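Ceg4 (Legionella pneumophila subsp. pneumophila, PDB 6AOK) dephosphorylates phosphotyrosine and dampens eukaryotic MAPK signalling as a Legionella effector, this chain being its N-terminal HAD-like phosphatase domain. Local coordinates at residues A116-I119 with K120-K124; Q126-S129 with D130-S134; D171-E174 with M175-V179; Y192-P196 with G197-W201. All blocks are in the same frame, centred on the assembly; numbering follows the deposited sequence.

Contact 1 of 4, residues A116-I119 with K120-K124; sequences AEYI and KAVFK
K120 N donates to A116 O at 2.9 Å, a nearly straight bond (169°). The same oxygen is brushed by K120 CG at 3.3 Å. This is the first of four successive i to i+4 bonds in helix 116-125. In the chain the helix follows strand 106-111 and comes before strand 136-139, in the Rossmann-like alpha/beta core of this HAD-like domain. A121 N, V122 N and F123 N donate in turn to E117 O, Y118 O and I119 O. Two side-chain pairs, on different sides of the helix, follow the same spacing. Y118 holds CG anti to its own N (chi1 178°), beside the carbonyl carbon. One methyl of V122, CG2, then sits over a ring face, displaced toward the rim. It is 4.0 Å from the centroid of the Y118 ring, a CH-pi contact, and closest to Y118 CZ at 3.7 Å. F67 of helix 60-71 packs on both side chains, and the side chain of Y118 comes within about 4 Å of that of the magnesium ligand D20. The second pair, I119 and F123, lie side by side and point the same way, toward the interior. L136 and I138 of strand 136-139 help to cover them. I119 CG2 rests 3.7 Å from F123 CE1. The ring edge also meets backbone: I119 O lies in the ring plane, 3.3 Å from F123 CD1.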
# COMPACT_ATOMS: atom_id res chain seq x y z
N ALA A 116 -4.05 7.15 -6.24
CA ALA A 116 -4.80 7.05 -4.98
C ALA A 116 -6.25 6.60 -5.20
O ALA A 116 -6.79 5.83 -4.39
CB ALA A 116 -4.77 8.41 -4.26
N GLU A 117 -6.92 7.07 -6.26
CA GLU A 117 -8.34 6.70 -6.35
C GLU A 117 -8.48 5.19 -6.51
O GLU A 117 -9.40 4.57 -5.95
CB GLU A 117 -9.07 7.40 -7.51
CG GLU A 117 -8.98 8.88 -7.46
CD GLU A 117 -7.87 9.41 -8.39
OE1 GLU A 117 -6.69 8.97 -8.32
OE2 GLU A 117 -8.20 10.28 -9.19
N TYR A 118 -7.54 4.58 -7.22
CA TYR A 118 -7.63 3.15 -7.49
C TYR A 118 -7.30 2.36 -6.24
O TYR A 118 -8.00 1.39 -5.89
CB TYR A 118 -6.64 2.78 -8.59
CG TYR A 118 -6.69 1.29 -8.84
CD1 TYR A 118 -5.62 0.46 -8.48
CD2 TYR A 118 -7.83 0.72 -9.41
CE1 TYR A 118 -5.70 -0.95 -8.72
CE2 TYR A 118 -7.90 -0.66 -9.65
CZ TYR A 118 -6.84 -1.48 -9.30
OH TYR A 118 -6.86 -2.83 -9.59
N ILE A 119 -6.22 2.75 -5.56
CA ILE A 119 -5.80 2.07 -4.34
C ILE A 119 -6.92 2.13 -3.30
O ILE A 119 -7.26 1.12 -2.70
CB ILE A 119 -4.48 2.69 -3.83
CG1 ILE A 119 -3.34 2.35 -4.81
CG2 ILE A 119 -4.21 2.22 -2.42
CD1 ILE A 119 -2.07 3.23 -4.57
N LYS A 120 -7.54 3.31 -3.12
CA LYS A 120 -8.61 3.43 -2.14
C LYS A 120 -9.82 2.57 -2.52
O LYS A 120 -10.52 2.04 -1.64
CB LYS A 120 -9.02 4.88 -2.00
CG LYS A 120 -7.97 5.75 -1.33
CD LYS A 120 -8.65 7.11 -1.17
CE LYS A 120 -7.70 8.15 -0.93
NZ LYS A 120 -8.49 9.46 -0.91
N ALA A 121 -10.10 2.45 -3.82
CA ALA A 121 -11.21 1.58 -4.23
C ALA A 121 -10.90 0.12 -3.92
O ALA A 121 -11.81 -0.63 -3.55
CB ALA A 121 -11.53 1.73 -5.71
N VAL A 122 -9.64 -0.32 -4.08
CA VAL A 122 -9.30 -1.71 -3.75
C VAL A 122 -9.48 -1.97 -2.25
O VAL A 122 -10.05 -2.99 -1.84
CB VAL A 122 -7.86 -2.06 -4.19
CG1 VAL A 122 -7.48 -3.48 -3.61
CG2 VAL A 122 -7.78 -2.06 -5.75
N PHE A 123 -8.90 -1.10 -1.41
CA PHE A 123 -9.07 -1.24 0.04
C PHE A 123 -10.54 -1.22 0.41
O PHE A 123 -11.00 -2.02 1.22
CB PHE A 123 -8.34 -0.09 0.77
CG PHE A 123 -6.87 -0.37 1.03
CD1 PHE A 123 -5.90 -0.05 0.07
CD2 PHE A 123 -6.48 -0.92 2.24
CE1 PHE A 123 -4.58 -0.29 0.29
CE2 PHE A 123 -5.11 -1.22 2.48
CZ PHE A 123 -4.16 -0.90 1.52
N LYS A 124 -11.30 -0.31 -0.18
CA LYS A 124 -12.74 -0.22 0.12
C LYS A 124 -13.46 -1.50 -0.27
O LYS A 124 -14.30 -2.00 0.48
CB LYS A 124 -13.35 0.97 -0.63
CG LYS A 124 -14.88 1.22 -0.48
CD LYS A 124 -15.26 1.42 0.97
CE LYS A 124 -14.38 2.47 1.67
NZ LYS A 124 -14.64 2.44 3.16

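Contact 2 of 4, residues Q126-S129 with D130-S134; sequences QGFS and DEEIS
D130 follows S129 as the first residue of the helix. Its OD1 forms a salt bridge with K124 NZ of the preceding helix, which also donates to F128 O. E131 adds little here beyond CB, which lies 3.7 Å from S129 OG. E132 does most of the work. Its N donates to S129 OG at 3.0 Å; the serine hydroxyl reaches it because chi1 of 70° places OG between the backbone N and the carbonyl carbon. Its carboxylate returns the bond: S129 N donates to E132 OE1 at 3.0 Å, almost straight (172°), on the anti side of the carboxylate. A water also donates to OE1. The other oxygen, OE2, accepts from H98 ND1, so both ends of the carboxylate are held. The chain of E132 crosses F128 at about a right angle, with OE1 3.6 Å from ring atom CD2. I133 N donates to S129 O, and I133 CG1 meets F128 CB at 3.9 Å. S134 OG donates a hydrogen bond to E131 O. The reciprocal S129 and E132 bonds are a capping box, which starts helix 130-133 just after the Schellman motif at G127 has closed helix 116-125.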
# COMPACT_ATOMS: atom_id res chain seq x y z
N GLN A 126 -12.28 -4.35 -0.35
CA GLN A 126 -11.85 -5.45 0.50
C GLN A 126 -12.12 -5.21 1.98
O GLN A 126 -11.57 -5.92 2.83
CB GLN A 126 -10.38 -5.81 0.22
CG GLN A 126 -10.22 -6.37 -1.25
CD GLN A 126 -8.89 -7.02 -1.47
OE1 GLN A 126 -7.98 -6.44 -2.08
NE2 GLN A 126 -8.74 -8.24 -0.97
N GLY A 127 -13.04 -4.33 2.29
CA GLY A 127 -13.63 -4.33 3.61
C GLY A 127 -13.05 -3.29 4.53
O GLY A 127 -13.32 -3.34 5.72
N PHE A 128 -12.22 -2.40 4.01
CA PHE A 128 -11.65 -1.36 4.85
C PHE A 128 -12.59 -0.17 5.02
O PHE A 128 -13.26 0.25 4.08
CB PHE A 128 -10.31 -0.93 4.24
CG PHE A 128 -9.24 -1.92 4.50
CD1 PHE A 128 -9.11 -3.03 3.70
CD2 PHE A 128 -8.42 -1.82 5.62
CE1 PHE A 128 -8.10 -3.98 3.92
CE2 PHE A 128 -7.43 -2.76 5.88
CZ PHE A 128 -7.26 -3.83 5.03
N SER A 129 -12.63 0.38 6.23
CA SER A 129 -13.49 1.52 6.52
C SER A 129 -12.83 2.81 6.03
O SER A 129 -11.64 2.85 5.80
CB SER A 129 -13.77 1.62 8.01
OG SER A 129 -12.55 2.02 8.63
N ASP A 130 -13.64 3.86 5.89
CA ASP A 130 -13.07 5.15 5.52
C ASP A 130 -12.04 5.60 6.54
O ASP A 130 -11.00 6.18 6.17
CB ASP A 130 -14.16 6.19 5.38
CG ASP A 130 -15.07 5.93 4.19
OD1 ASP A 130 -14.62 5.29 3.22
OD2 ASP A 130 -16.24 6.39 4.21
N GLU A 131 -12.31 5.35 7.83
CA GLU A 131 -11.37 5.67 8.89
C GLU A 131 -10.02 5.00 8.66
O GLU A 131 -8.97 5.63 8.79
CB GLU A 131 -11.93 5.26 10.25
CG GLU A 131 -11.07 5.76 11.38
CD GLU A 131 -11.46 5.13 12.72
OE1 GLU A 131 -12.66 4.80 12.91
OE2 GLU A 131 -10.54 4.95 13.56
N GLU A 132 -10.03 3.70 8.33
CA GLU A 132 -8.78 3.02 8.08
C GLU A 132 -8.10 3.57 6.84
O GLU A 132 -6.88 3.75 6.81
CB GLU A 132 -9.01 1.52 7.90
CG GLU A 132 -9.35 0.81 9.16
CD GLU A 132 -9.75 -0.63 8.87
OE1 GLU A 132 -10.80 -0.87 8.20
OE2 GLU A 132 -8.96 -1.52 9.27
N ILE A 133 -8.87 3.79 5.78
CA ILE A 133 -8.27 4.25 4.53
C ILE A 133 -7.66 5.63 4.71
O ILE A 133 -6.62 5.95 4.09
CB ILE A 133 -9.32 4.21 3.42
CG1 ILE A 133 -9.68 2.74 3.17
CG2 ILE A 133 -8.76 4.83 2.15
CD1 ILE A 133 -10.79 2.51 2.15
N SER A 134 -8.29 6.45 5.55
CA SER A 134 -7.76 7.79 5.83
C SER A 134 -6.41 7.74 6.54
O SER A 134 -5.75 8.77 6.66
CB SER A 134 -8.73 8.57 6.65
OG SER A 134 -8.71 8.20 8.03
O HOH W 1 -12.59 -2.61 8.92

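Contact 3 of 4, residues D171-E174 with M175-V179; sequences DYAE and MLRAV
E174 and R177 meet one turn apart on helix 169-180, the crossover helix of the beta-alpha-beta unit formed with strands 161-165 and 189-192. The unit belongs to the Rossmann-like core of the domain. Contact comes through the aliphatic part of the glutamate: E174 CG lies 3.5 Å from R177 NH2. The charged ends do not pair, since E174 OE2 and R177 NH2 are 5.2 Å apart. The glutamate extends beyond CG, and its OE1 accepts from F145 N, at the start of helix 144-153. R177 instead bends at chi2 and chi3 and folds back along its own helix. A173 O then faces the centre of the R177 guanidinium, 3.7 Å from its plane. The same oxygen already accepts from R177 N at 2.9 Å, so the cation probably polarises this carbonyl further.

M175, modelled as selenomethionine, turns to the buried side. Its N donates to D171 O, and its CG passes 3.4 Å from that oxygen. The chain then bends at chi3 and packs on I164 and D166, near the metal ligand D18. D171 itself is held by K113 and S168. On the strand-facing side Y172 and L176 also meet, with ring atom Y172 CE2 4.0 Å from the methyl L176 CD2.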
# COMPACT_ATOMS: atom_id res chain seq x y z
N ASP A 171 13.02 0.33 -8.12
CA ASP A 171 12.25 1.18 -7.22
C ASP A 171 12.57 0.88 -5.76
O ASP A 171 12.71 1.80 -4.94
CB ASP A 171 10.76 1.03 -7.51
CG ASP A 171 10.37 1.62 -8.88
OD1 ASP A 171 10.65 2.80 -9.13
OD2 ASP A 171 9.77 0.90 -9.70
N TYR A 172 12.77 -0.40 -5.42
CA TYR A 172 13.25 -0.76 -4.09
C TYR A 172 14.54 -0.01 -3.75
O TYR A 172 14.66 0.63 -2.68
CB TYR A 172 13.49 -2.28 -4.02
CG TYR A 172 14.06 -2.71 -2.68
CD1 TYR A 172 13.22 -3.03 -1.62
CD2 TYR A 172 15.42 -2.75 -2.46
CE1 TYR A 172 13.73 -3.41 -0.41
CE2 TYR A 172 15.94 -3.14 -1.26
CZ TYR A 172 15.08 -3.48 -0.24
OH TYR A 172 15.61 -3.85 0.98
N ALA A 173 15.47 -0.02 -4.68
CA ALA A 173 16.80 0.53 -4.46
C ALA A 173 16.73 2.02 -4.20
O ALA A 173 17.48 2.54 -3.36
CB ALA A 173 17.70 0.22 -5.67
N GLU A 174 15.86 2.73 -4.93
CA GLU A 174 15.57 4.15 -4.67
C GLU A 174 15.03 4.40 -3.28
O GLU A 174 15.45 5.34 -2.61
CB GLU A 174 14.55 4.68 -5.68
CG GLU A 174 15.10 4.81 -7.12
CD GLU A 174 14.03 5.39 -8.03
OE1 GLU A 174 13.11 6.11 -7.56
OE2 GLU A 174 14.14 5.16 -9.24
N MSE A 175 14.05 3.64 -2.84
CA MSE A 175 13.53 3.86 -1.53
C MSE A 175 14.56 3.59 -0.47
O MSE A 175 14.69 4.32 0.45
CB MSE A 175 12.29 3.04 -1.27
CG MSE A 175 11.20 3.31 -2.30
SE MSE A 175 9.39 2.87 -1.66
CE MSE A 175 9.56 0.96 -2.13
N LEU A 176 15.31 2.53 -0.65
CA LEU A 176 16.36 2.20 0.32
C LEU A 176 17.42 3.29 0.39
O LEU A 176 17.90 3.64 1.48
CB LEU A 176 16.99 0.87 -0.08
CG LEU A 176 18.07 0.40 0.88
CD1 LEU A 176 17.47 0.05 2.29
CD2 LEU A 176 18.79 -0.81 0.25
N ARG A 177 17.81 3.84 -0.77
CA ARG A 177 18.73 4.99 -0.82
C ARG A 177 18.19 6.18 -0.03
O ARG A 177 18.93 6.85 0.71
CB ARG A 177 18.94 5.39 -2.29
CG ARG A 177 20.28 5.97 -2.63
CD ARG A 177 20.80 5.38 -3.98
NE ARG A 177 19.76 5.33 -5.01
CZ ARG A 177 19.57 4.30 -5.85
NH1 ARG A 177 20.36 3.23 -5.79
NH2 ARG A 177 18.59 4.33 -6.73
N ALA A 178 16.89 6.48 -0.19
CA ALA A 178 16.25 7.59 0.49
C ALA A 178 16.23 7.37 2.00
O ALA A 178 16.48 8.30 2.79
CB ALA A 178 14.84 7.79 -0.06
N VAL A 179 15.96 6.14 2.42
CA VAL A 179 15.88 5.83 3.84
C VAL A 179 17.26 5.93 4.48
O VAL A 179 17.41 6.48 5.57
CB VAL A 179 15.24 4.45 4.04
CG1 VAL A 179 15.39 3.99 5.51
CG2 VAL A 179 13.74 4.48 3.68

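Contact 4 of 4, residues Y192-P196 with G197-W201; sequences YRKNP and GEFEW
F199 turns one ring face to K194, whose CB stands over it. From CB, chi1 of -69° sets CG anti to the carbonyl carbon and turns the ring toward residues 192-195. F199 CG comes 3.9 Å from K194 CB. CD1 has the same carbon and N195 O for neighbours, while F199 CD2 meets K194 CG at 3.7 Å. Further out, F199 CE2 lies 3.4 Å from Y192 O, which sits at the ring edge in its plane. F199 CE1 and F199 CZ, the tip, both lie 3.4 Å from K194 O, and CZ is also close to K194 N. K194 CB is 3.5 Å from the centroid of the F199 ring and 6° off the normal, a CH-pi contact. K194 O is buried here with no polar partner.

The chain can double back because N195 to E198 form a type II beta turn, closed by E198 N donating to N195 O at 3.0 Å. G197 takes its positive phi. In this HAD-like fold the turn lies in the loop after strand 189-192, beside the magnesium site: P196 packs on the metal ligand D167, and F199 on T22 and L165. N195 and E198 run side by side, with amide and carboxylate planes 79° apart. R193 NH2 donates to N195 OD1 from above the plane of the N195 amide, and also to D167 O. A water donates to both P196 O and E198 OE2.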
# COMPACT_ATOMS: atom_id res chain seq x y z
N TYR A 192 12.30 -5.68 2.02
CA TYR A 192 11.89 -6.88 1.32
C TYR A 192 11.70 -6.55 -0.15
O TYR A 192 10.83 -5.74 -0.51
CB TYR A 192 10.59 -7.45 1.91
CG TYR A 192 10.73 -7.72 3.37
CD1 TYR A 192 11.33 -8.89 3.84
CD2 TYR A 192 10.33 -6.76 4.30
CE1 TYR A 192 11.49 -9.13 5.16
CE2 TYR A 192 10.49 -6.99 5.67
CZ TYR A 192 11.06 -8.19 6.07
OH TYR A 192 11.23 -8.44 7.39
N ARG A 193 12.45 -7.22 -0.97
CA ARG A 193 12.38 -7.12 -2.42
C ARG A 193 12.02 -8.53 -2.87
O ARG A 193 12.88 -9.40 -2.95
CB ARG A 193 13.72 -6.69 -3.01
CG ARG A 193 13.60 -5.91 -4.31
CD ARG A 193 12.90 -6.72 -5.39
NE ARG A 193 13.66 -7.91 -5.76
CZ ARG A 193 13.21 -8.85 -6.58
NH1 ARG A 193 13.97 -9.90 -6.86
NH2 ARG A 193 12.00 -8.76 -7.10
N LYS A 194 10.74 -8.75 -3.16
CA LYS A 194 10.24 -10.07 -3.50
C LYS A 194 9.50 -9.98 -4.83
O LYS A 194 9.05 -8.90 -5.23
CB LYS A 194 9.30 -10.62 -2.40
CG LYS A 194 9.88 -10.61 -1.01
CD LYS A 194 11.11 -11.43 -0.99
CE LYS A 194 11.52 -11.75 0.43
NZ LYS A 194 12.72 -12.66 0.44
N ASN A 195 9.35 -11.11 -5.51
CA ASN A 195 8.46 -11.19 -6.66
C ASN A 195 6.99 -11.18 -6.20
O ASN A 195 6.69 -11.50 -5.04
CB ASN A 195 8.79 -12.45 -7.47
CG ASN A 195 10.21 -12.42 -8.01
OD1 ASN A 195 10.73 -11.37 -8.40
ND2 ASN A 195 10.87 -13.56 -7.98
N PRO A 196 6.05 -10.79 -7.08
CA PRO A 196 4.63 -10.76 -6.70
C PRO A 196 4.18 -12.09 -6.15
O PRO A 196 4.61 -13.15 -6.61
CB PRO A 196 3.92 -10.42 -8.01
CG PRO A 196 4.94 -9.55 -8.77
CD PRO A 196 6.30 -10.16 -8.40
N GLY A 197 3.33 -12.04 -5.11
CA GLY A 197 2.88 -13.24 -4.43
C GLY A 197 3.86 -13.82 -3.43
O GLY A 197 3.49 -14.75 -2.72
N GLU A 198 5.07 -13.28 -3.32
CA GLU A 198 6.09 -13.89 -2.47
C GLU A 198 6.43 -13.06 -1.24
O GLU A 198 7.37 -13.42 -0.51
CB GLU A 198 7.34 -14.18 -3.30
CG GLU A 198 7.11 -15.25 -4.35
CD GLU A 198 8.28 -15.47 -5.30
OE1 GLU A 198 9.43 -15.17 -4.92
OE2 GLU A 198 8.04 -15.94 -6.45
N PHE A 199 5.70 -11.99 -0.97
CA PHE A 199 5.86 -11.26 0.28
C PHE A 199 5.12 -12.00 1.41
O PHE A 199 3.94 -12.36 1.25
CB PHE A 199 5.31 -9.85 0.13
CG PHE A 199 6.12 -8.99 -0.78
CD1 PHE A 199 5.86 -8.96 -2.16
CD2 PHE A 199 7.16 -8.23 -0.28
CE1 PHE A 199 6.62 -8.13 -3.03
CE2 PHE A 199 7.92 -7.42 -1.16
CZ PHE A 199 7.62 -7.38 -2.52
N GLU A 200 5.79 -12.18 2.55
CA GLU A 200 5.27 -12.95 3.68
C GLU A 200 4.53 -12.00 4.63
O GLU A 200 4.95 -11.70 5.75
CB GLU A 200 6.41 -13.67 4.40
CG GLU A 200 7.12 -14.70 3.55
CD GLU A 200 8.21 -15.49 4.30
OE1 GLU A 200 8.08 -15.70 5.54
OE2 GLU A 200 9.18 -15.94 3.63
N TRP A 201 3.40 -11.49 4.14
CA TRP A 201 2.64 -10.52 4.91
C TRP A 201 2.30 -11.03 6.31
O TRP A 201 2.22 -10.24 7.25
CB TRP A 201 1.36 -10.15 4.16
CG TRP A 201 1.65 -9.31 2.95
CD1 TRP A 201 1.58 -9.71 1.64
CD2 TRP A 201 2.09 -7.94 2.92
NE1 TRP A 201 1.92 -8.68 0.82
CE2 TRP A 201 2.24 -7.58 1.57
CE3 TRP A 201 2.33 -6.97 3.92
CZ2 TRP A 201 2.62 -6.29 1.17
CZ3 TRP A 201 2.73 -5.69 3.51
CH2 TRP A 201 2.87 -5.37 2.14
O HOH W 2 5.09 -15.77 -6.62

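Contacts 1 and 2 are neighbours in chain and in space, their centres about 9 Å apart. K124 CE of contact 1 packs 3.6 Å from I133 CD1 of contact 2. Contacts 3 and 4 lie on the other side of the chain's centre and touch each other, with Y172 CG 3.6 Å from R193 CG. These two come nearest to the magnesium ion, which is held by D18, D20 and D167. The side chain of D171 is about 6 Å from the magnesium ion, and so is that of P196. The side chain of I119 in contact 1 is about 10 Å from the magnesium ion. Contact 2 lies away from the metal site. Its centre is about 28 Å from that of contact 3.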